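Local coordinates for 2-hydroxychromene-2-carboxylate isomerase (Pseudomonas putida, PDB 2IMF), which catalyses the reversible, glutathione-dependent isomerization of 2-hydroxychromene-2-carboxylate to trans-o-hydroxybenzylidenepyruvate in the bacterial breakdown of naphthalene, at residues 3-7 with 160-165; 11-17 with 167-171. All blocks are in the same frame, centred on the assembly; numbering follows the deposited sequence.

Interaction 1: 3-7 with 160-165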
loop_
_atom_site.group_PDB
_atom_site.type_symbol
_atom_site.label_atom_id
_atom_site.label_comp_id
_atom_site.label_asym_id
_atom_site.label_seq_id
_atom_site.Cartn_x
_atom_site.Cartn_y
_atom_site.Cartn_z
ATOM N N VAL A 3 -12.222 9.670 15.150
ATOM C CA VAL A 3 -11.025 9.077 14.474
ATOM C C VAL A 3 -9.849 10.031 14.612
ATOM O O VAL A 3 -9.997 11.241 14.347
ATOM C CB VAL A 3 -11.357 8.821 13.012
ATOM C CG1 VAL A 3 -10.123 8.541 12.175
ATOM C CG2 VAL A 3 -12.365 7.667 12.941
ATOM N N ASP A 4 -8.699 9.559 15.037
ATOM C CA ASP A 4 -7.494 10.338 15.010
ATOM C C ASP A 4 -6.823 10.185 13.636
ATOM O O ASP A 4 -6.624 9.061 13.174
ATOM C CB ASP A 4 -6.580 9.875 16.133
ATOM C CG ASP A 4 -7.203 10.104 17.538
ATOM O OD1 ASP A 4 -8.115 10.972 17.693
ATOM O OD2 ASP A 4 -6.799 9.415 18.460
ATOM N N PHE A 5 -6.494 11.305 13.029
ATOM C CA PHE A 5 -5.879 11.361 11.696
ATOM C C PHE A 5 -4.567 12.037 11.755
ATOM O O PHE A 5 -4.462 13.202 12.180
ATOM C CB PHE A 5 -6.873 12.097 10.822
ATOM C CG PHE A 5 -6.409 12.374 9.402
ATOM C CD1 PHE A 5 -5.703 11.435 8.621
ATOM C CD2 PHE A 5 -6.818 13.585 8.795
ATOM C CE1 PHE A 5 -5.344 11.709 7.294
ATOM C CE2 PHE A 5 -6.444 13.867 7.452
ATOM C CZ PHE A 5 -5.657 12.913 6.732
ATOM N N TYR A 6 -3.573 11.341 11.224
ATOM C CA TYR A 6 -2.191 11.837 11.224
ATOM C C TYR A 6 -1.761 12.038 9.787
ATOM O O TYR A 6 -1.876 11.133 8.965
ATOM C CB TYR A 6 -1.243 10.827 11.857
ATOM C CG TYR A 6 -1.516 10.638 13.306
ATOM C CD1 TYR A 6 -2.579 9.792 13.787
ATOM C CD2 TYR A 6 -0.828 11.391 14.208
ATOM C CE1 TYR A 6 -2.827 9.643 15.145
ATOM C CE2 TYR A 6 -1.097 11.277 15.646
ATOM C CZ TYR A 6 -2.100 10.382 16.019
ATOM O OH TYR A 6 -2.405 10.286 17.411
ATOM N N PHE A 7 -1.296 13.227 9.439
ATOM C CA PHE A 7 -0.966 13.570 8.057
ATOM C C PHE A 7 0.247 14.516 8.067
ATOM O O PHE A 7 0.586 15.125 9.102
ATOM C CB PHE A 7 -2.149 14.251 7.340
ATOM C CG PHE A 7 -2.517 15.598 7.932
ATOM C CD1 PHE A 7 -3.324 15.693 9.048
ATOM C CD2 PHE A 7 -1.987 16.752 7.438
ATOM C CE1 PHE A 7 -3.634 16.933 9.584
ATOM C CE2 PHE A 7 -2.227 17.964 8.019
ATOM C CZ PHE A 7 -3.093 18.029 9.095
ATOM N N ALA A 160 2.988 11.153 18.143
ATOM C CA ALA A 160 2.659 10.174 17.091
ATOM C C ALA A 160 3.680 9.018 17.053
ATOM O O ALA A 160 3.256 7.866 16.957
ATOM C CB ALA A 160 2.678 10.855 15.729
ATOM N N ILE A 161 4.970 9.310 17.166
ATOM C CA ILE A 161 5.999 8.275 17.222
ATOM C C ILE A 161 5.722 7.349 18.427
ATOM O O ILE A 161 5.848 6.132 18.335
ATOM C CB ILE A 161 7.333 8.964 17.341
ATOM C CG1 ILE A 161 7.666 9.699 16.013
ATOM C CG2 ILE A 161 8.492 7.980 17.751
ATOM C CD1 ILE A 161 8.958 10.526 16.034
ATOM N N GLU A 162 5.415 7.938 19.595
ATOM C CA GLU A 162 5.076 7.094 20.791
ATOM C C GLU A 162 3.912 6.181 20.552
ATOM O O GLU A 162 3.850 5.070 21.113
ATOM C CB GLU A 162 4.826 7.987 22.007
ATOM C CG GLU A 162 6.059 8.698 22.512
ATOM C CD GLU A 162 5.706 9.656 23.657
ATOM O OE1 GLU A 162 4.600 10.283 23.654
ATOM O OE2 GLU A 162 6.537 9.764 24.576
ATOM N N ARG A 163 3.015 6.596 19.676
ATOM C CA ARG A 163 1.835 5.819 19.302
ATOM C C ARG A 163 2.061 4.772 18.208
ATOM O O ARG A 163 1.135 4.124 17.779
ATOM C CB ARG A 163 0.694 6.748 18.935
ATOM C CG ARG A 163 -0.713 6.216 19.349
ATOM C CD ARG A 163 -1.762 7.209 19.113
ATOM N NE ARG A 163 -3.044 6.568 19.266
ATOM C CZ ARG A 163 -4.196 7.090 19.003
ATOM N NH1 ARG A 163 -4.270 8.310 18.492
ATOM N NH2 ARG A 163 -5.272 6.389 19.287
ATOM N N LYS A 164 3.313 4.695 17.761
ATOM C CA LYS A 164 3.750 3.690 16.780
ATOM C C LYS A 164 3.371 4.086 15.364
ATOM O O LYS A 164 3.328 3.245 14.468
ATOM C CB LYS A 164 3.270 2.287 17.152
ATOM C CG LYS A 164 3.849 1.868 18.532
ATOM C CD LYS A 164 3.938 0.366 18.778
ATOM C CE LYS A 164 3.816 0.085 20.303
ATOM N NZ LYS A 164 4.960 0.690 21.107
ATOM N N VAL A 165 3.101 5.368 15.156
ATOM C CA VAL A 165 2.866 5.884 13.784
ATOM C C VAL A 165 4.224 5.931 13.086
ATOM O O VAL A 165 5.204 6.500 13.591
ATOM C CB VAL A 165 2.308 7.278 13.854
ATOM C CG1 VAL A 165 2.269 7.865 12.444
ATOM C CG2 VAL A 165 0.939 7.242 14.498
#

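Interaction 2: 11-17 with 167-171. With GSH (glutathione), chain E; TOM (4-(2-methoxyphenyl)-2-oxobut-3-enoic acid), chain F.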
loop_
_atom_site.group_PDB
_atom_site.type_symbol
_atom_site.label_atom_id
_atom_site.label_comp_id
_atom_site.label_asym_id
_atom_site.label_seq_id
_atom_site.Cartn_x
_atom_site.Cartn_y
_atom_site.Cartn_z
ATOM N N SER A 11 2.277 14.816 1.671
ATOM C CA SER A 11 1.841 13.467 1.257
ATOM C C SER A 11 0.609 13.457 0.388
ATOM O O SER A 11 -0.443 13.813 0.864
ATOM C CB SER A 11 1.642 12.661 2.525
ATOM O OG SER A 11 0.947 11.417 2.274
ATOM N N PRO A 12 0.763 13.004 -0.857
ATOM C CA PRO A 12 -0.425 12.932 -1.716
ATOM C C PRO A 12 -1.405 11.834 -1.280
ATOM O O PRO A 12 -2.582 11.979 -1.530
ATOM C CB PRO A 12 0.163 12.627 -3.114
ATOM C CG PRO A 12 1.463 11.911 -2.825
ATOM C CD PRO A 12 2.022 12.552 -1.528
ATOM N N PHE A 13 -0.932 10.752 -0.659
ATOM C CA PHE A 13 -1.867 9.779 -0.120
ATOM C C PHE A 13 -2.629 10.380 1.041
ATOM O O PHE A 13 -3.811 10.027 1.252
ATOM C CB PHE A 13 -1.066 8.533 0.256
ATOM C CG PHE A 13 -0.585 7.778 -0.979
ATOM C CD1 PHE A 13 -1.468 7.058 -1.770
ATOM C CD2 PHE A 13 0.731 7.848 -1.334
ATOM C CE1 PHE A 13 -1.034 6.382 -2.894
ATOM C CE2 PHE A 13 1.210 7.144 -2.480
ATOM C CZ PHE A 13 0.312 6.449 -3.249
ATOM N N SER A 14 -2.040 11.328 1.755
ATOM C CA SER A 14 -2.762 12.038 2.806
ATOM C C SER A 14 -3.817 13.000 2.279
ATOM O O SER A 14 -4.883 13.182 2.901
ATOM C CB SER A 14 -1.815 12.777 3.732
ATOM O OG SER A 14 -1.000 11.869 4.464
ATOM N N TYR A 15 -3.544 13.603 1.091
ATOM C CA TYR A 15 -4.479 14.473 0.443
ATOM C C TYR A 15 -5.688 13.628 0.120
ATOM O O TYR A 15 -6.845 14.027 0.389
ATOM C CB TYR A 15 -3.856 14.974 -0.847
ATOM C CG TYR A 15 -4.827 15.538 -1.833
ATOM C CD1 TYR A 15 -5.550 16.703 -1.551
ATOM C CD2 TYR A 15 -4.957 14.951 -3.091
ATOM C CE1 TYR A 15 -6.414 17.266 -2.559
ATOM C CE2 TYR A 15 -5.784 15.510 -4.084
ATOM C CZ TYR A 15 -6.531 16.651 -3.754
ATOM O OH TYR A 15 -7.393 17.249 -4.667
ATOM N N LEU A 16 -5.482 12.440 -0.469
ATOM C CA LEU A 16 -6.605 11.551 -0.815
ATOM C C LEU A 16 -7.375 11.147 0.465
ATOM O O LEU A 16 -8.613 11.195 0.535
ATOM C CB LEU A 16 -6.084 10.287 -1.443
ATOM C CG LEU A 16 -5.517 10.488 -2.868
ATOM C CD1 LEU A 16 -4.820 9.219 -3.322
ATOM C CD2 LEU A 16 -6.668 10.874 -3.881
ATOM N N ALA A 17 -6.664 10.697 1.500
ATOM C CA ALA A 17 -7.322 10.322 2.763
ATOM C C ALA A 17 -8.094 11.463 3.365
ATOM O O ALA A 17 -9.217 11.241 3.885
ATOM C CB ALA A 17 -6.296 9.754 3.771
ATOM N N GLY A 167 4.165 6.391 9.377
ATOM C CA GLY A 167 3.935 7.020 8.072
ATOM C C GLY A 167 2.646 7.784 8.079
ATOM O O GLY A 167 1.966 7.875 9.125
ATOM N N VAL A 168 2.314 8.318 6.913
ATOM C CA VAL A 168 1.064 9.058 6.769
ATOM C C VAL A 168 0.436 8.642 5.453
ATOM O O VAL A 168 1.117 8.244 4.507
ATOM C CB VAL A 168 1.247 10.585 6.821
ATOM C CG1 VAL A 168 1.738 10.983 8.182
ATOM C CG2 VAL A 168 2.294 11.066 5.739
ATOM N N PRO A 169 -0.879 8.688 5.324
ATOM C CA PRO A 169 -1.887 9.022 6.369
ATOM C C PRO A 169 -2.055 7.839 7.309
ATOM O O PRO A 169 -2.086 6.691 6.877
ATOM C CB PRO A 169 -3.193 9.251 5.563
ATOM C CG PRO A 169 -2.992 8.341 4.308
ATOM C CD PRO A 169 -1.483 8.336 4.018
ATOM N N THR A 170 -2.233 8.154 8.603
ATOM C CA THR A 170 -2.448 7.104 9.619
ATOM C C THR A 170 -3.737 7.494 10.347
ATOM O O THR A 170 -3.948 8.669 10.662
ATOM C CB THR A 170 -1.231 6.890 10.522
ATOM O OG1 THR A 170 -0.187 6.373 9.694
ATOM C CG2 THR A 170 -1.553 5.816 11.546
ATOM N N MET A 171 -4.570 6.488 10.599
ATOM C CA MET A 171 -5.903 6.704 11.221
ATOM C C MET A 171 -6.008 5.760 12.395
ATOM O O MET A 171 -5.642 4.571 12.247
ATOM C CB MET A 171 -7.103 6.484 10.285
ATOM C CG MET A 171 -7.221 7.547 9.230
ATOM S SD MET A 171 -6.045 7.592 7.858
ATOM C CE MET A 171 -6.062 5.908 7.222
HETATM N N1 GSH E . -0.647 2.349 -0.023
HETATM C CA1 GSH E . -0.699 3.663 0.536
HETATM C C1 GSH E . -1.972 4.408 0.352
HETATM O O11 GSH E . -2.192 5.417 1.026
HETATM O O12 GSH E . -2.564 3.987 -0.667
HETATM C CB1 GSH E . 0.663 4.338 0.638
HETATM C CG1 GSH E . 0.834 5.433 1.690
HETATM C CD1 GSH E . 2.230 5.990 1.646
HETATM O OE1 GSH E . 3.101 5.498 0.771
HETATM N N2 GSH E . 2.572 6.972 2.447
HETATM C CA2 GSH E . 3.935 7.461 2.604
HETATM C C2 GSH E . 4.606 6.973 3.813
HETATM O O2 GSH E . 3.922 6.996 4.978
HETATM C CB2 GSH E . 3.879 9.022 2.653
HETATM S SG2 GSH E . 3.449 9.762 1.031
HETATM N N3 GSH E . 5.814 6.494 3.761
HETATM C CA3 GSH E . 6.365 5.815 4.935
HETATM C C3 GSH E . 6.648 4.377 4.568
HETATM O O31 GSH E . 7.092 3.633 5.461
HETATM O O32 GSH E . 6.488 3.980 3.366
HETATM O O8 TOM F . 8.039 9.076 -0.675
HETATM C C9 TOM F . 7.692 9.586 0.385
HETATM C C10 TOM F . 8.588 9.910 1.465
HETATM O O11 TOM F . 8.983 8.930 2.141
HETATM O O10 TOM F . 8.843 11.104 1.722
HETATM C C8 TOM F . 6.261 9.858 0.731
HETATM C C7 TOM F . 5.222 9.591 -0.026
HETATM C C1 TOM F . 5.064 10.051 -1.462
HETATM C C6 TOM F . 4.548 9.103 -2.322
HETATM C C5 TOM F . 4.387 9.416 -3.668
HETATM C C4 TOM F . 4.690 10.719 -4.099
HETATM C C3 TOM F . 5.193 11.679 -3.246
HETATM C C2 TOM F . 5.367 11.318 -1.897
HETATM O O2 TOM F . 5.825 12.187 -0.968
HETATM C C11 TOM F . 5.838 13.539 -1.433
#

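Interaction 1: 3-7 with 160-165
Arg163 reaches Asp4 and Tyr6 with one nitrogen. Its NH1 donates to Asp4 OD2 at 2.8 Å, a salt bridge with an N-H...O angle of 163°. The same NH1 donates to Tyr6 OH at 2.9 Å, and both acceptors lie near the guanidinium plane. The carboxylate is met on the anti side of OD2, somewhat out of the carboxylate plane, and that plane stands 64° from that of the guanidinium. The arginine chain runs extended from CG to NE, which carries its charge from the end of helix 147-162 across to the strand. Both strand side chains have CG anti to the carbonyl carbon, and both project from the strand face that meets 160-165. The other oxygen of Asp4, OD1, forms a salt bridge with Arg33 on the adjoining strand 31-36, so each carboxylate oxygen has a cationic partner. Phe172 adds a cation-pi contact to Arg163.

Next to this polar end the contact is apolar. Val165 CG2 sits over the centre of one face of the Tyr6 ring, a CH-pi contact of 4.3 Å to the centroid. Ala160 CB approaches Tyr6 CE2 obliquely at 3.8 Å. The chain leaves the helix through a Schellman motif. In it Val165 N donates to Ala160 O at 3.1 Å and Lys164 N to Ile161 O at 3.0 Å. This turn brings Val165 back against the ring.

An alanine in place of Arg163 would probably leave Asp4 OD2 without its charge partner and Tyr6 OH without this donor. The chemistry implies a charged hydrogen-bond junction at the margin of an apolar patch, joining the helix end to a central strand of the thioredoxin-like sheet.

Interaction 2: 11-17 with 167-171
Segment 167-171 passes the first turns of helix 12-28 with Ser14 CA and Pro169 CA 4.7 Å apart, and the peptide between Val168 and Pro169 is cis. This is the cis-proline loop of the thioredoxin fold, set against the N-terminal end of the active-site helix. Pro169 packs on the helix with its ring atoms CB, CG and CD. Its CB meets Ala17 CB at 3.6 Å, CD meets Phe13 CB, and CG approaches the backbone O of Phe13. Ser14 OG touches Pro169 CB and Val168 CB. Having no hydrogen, Pro169 N offers that hydroxyl nothing. Ser14 OG instead shares a hydrogen bond with Ser11 OG at 3.0 Å.

Ser11 is the N-cap residue and the inferred nucleophile. With OG anti to the backbone N (chi1 168°), its hydroxyl is placed between Ser14 OG and the glutathione sulfur. Its CB packs on Val168 CG2. Glutathione pairs with the loop backbone in the manner of a strand: Val168 N donates to GSH O2, and GSH N2 donates to Val168 O, each at 2.8 Å. Gly167 CA lies close to GSH O2, where a CB would probably collide with that oxygen. The Phe13 ring carries GSH CB1 over the centre of one face, while TOM C6 comes to its edge. Pro12 lies against the aromatic ring of the substrate-like TOM, which Lys43 and Arg54 hold by hydrogen bonds. The cysteine sulfur of glutathione, GSH SG2, ends 3.2 Å from Ser11 OG.

How the interactions relate
Both contacts are buried, but they use opposite faces of the same sheet. Interaction 1 joins strand 2-7 to the end of helix 147-162, and the partly exposed Arg163 marks its outer side. Interaction 2 lies nearer the centre of the chain, where helix 12-28 meets the lead-in to strand 170-173. The neighbouring strands tie them together: Tyr6 N and Thr170 O probably form a hydrogen bond, and Phe5 CE1 packs on Pro169 CB. Interaction 1 crosses its gap with a salt bridge and a hydrogen bond. Interaction 2 is joined by packing, while its loop spends backbone polar groups on glutathione. Interaction 1 is structural packing beside the site; interaction 2 forms part of the active site.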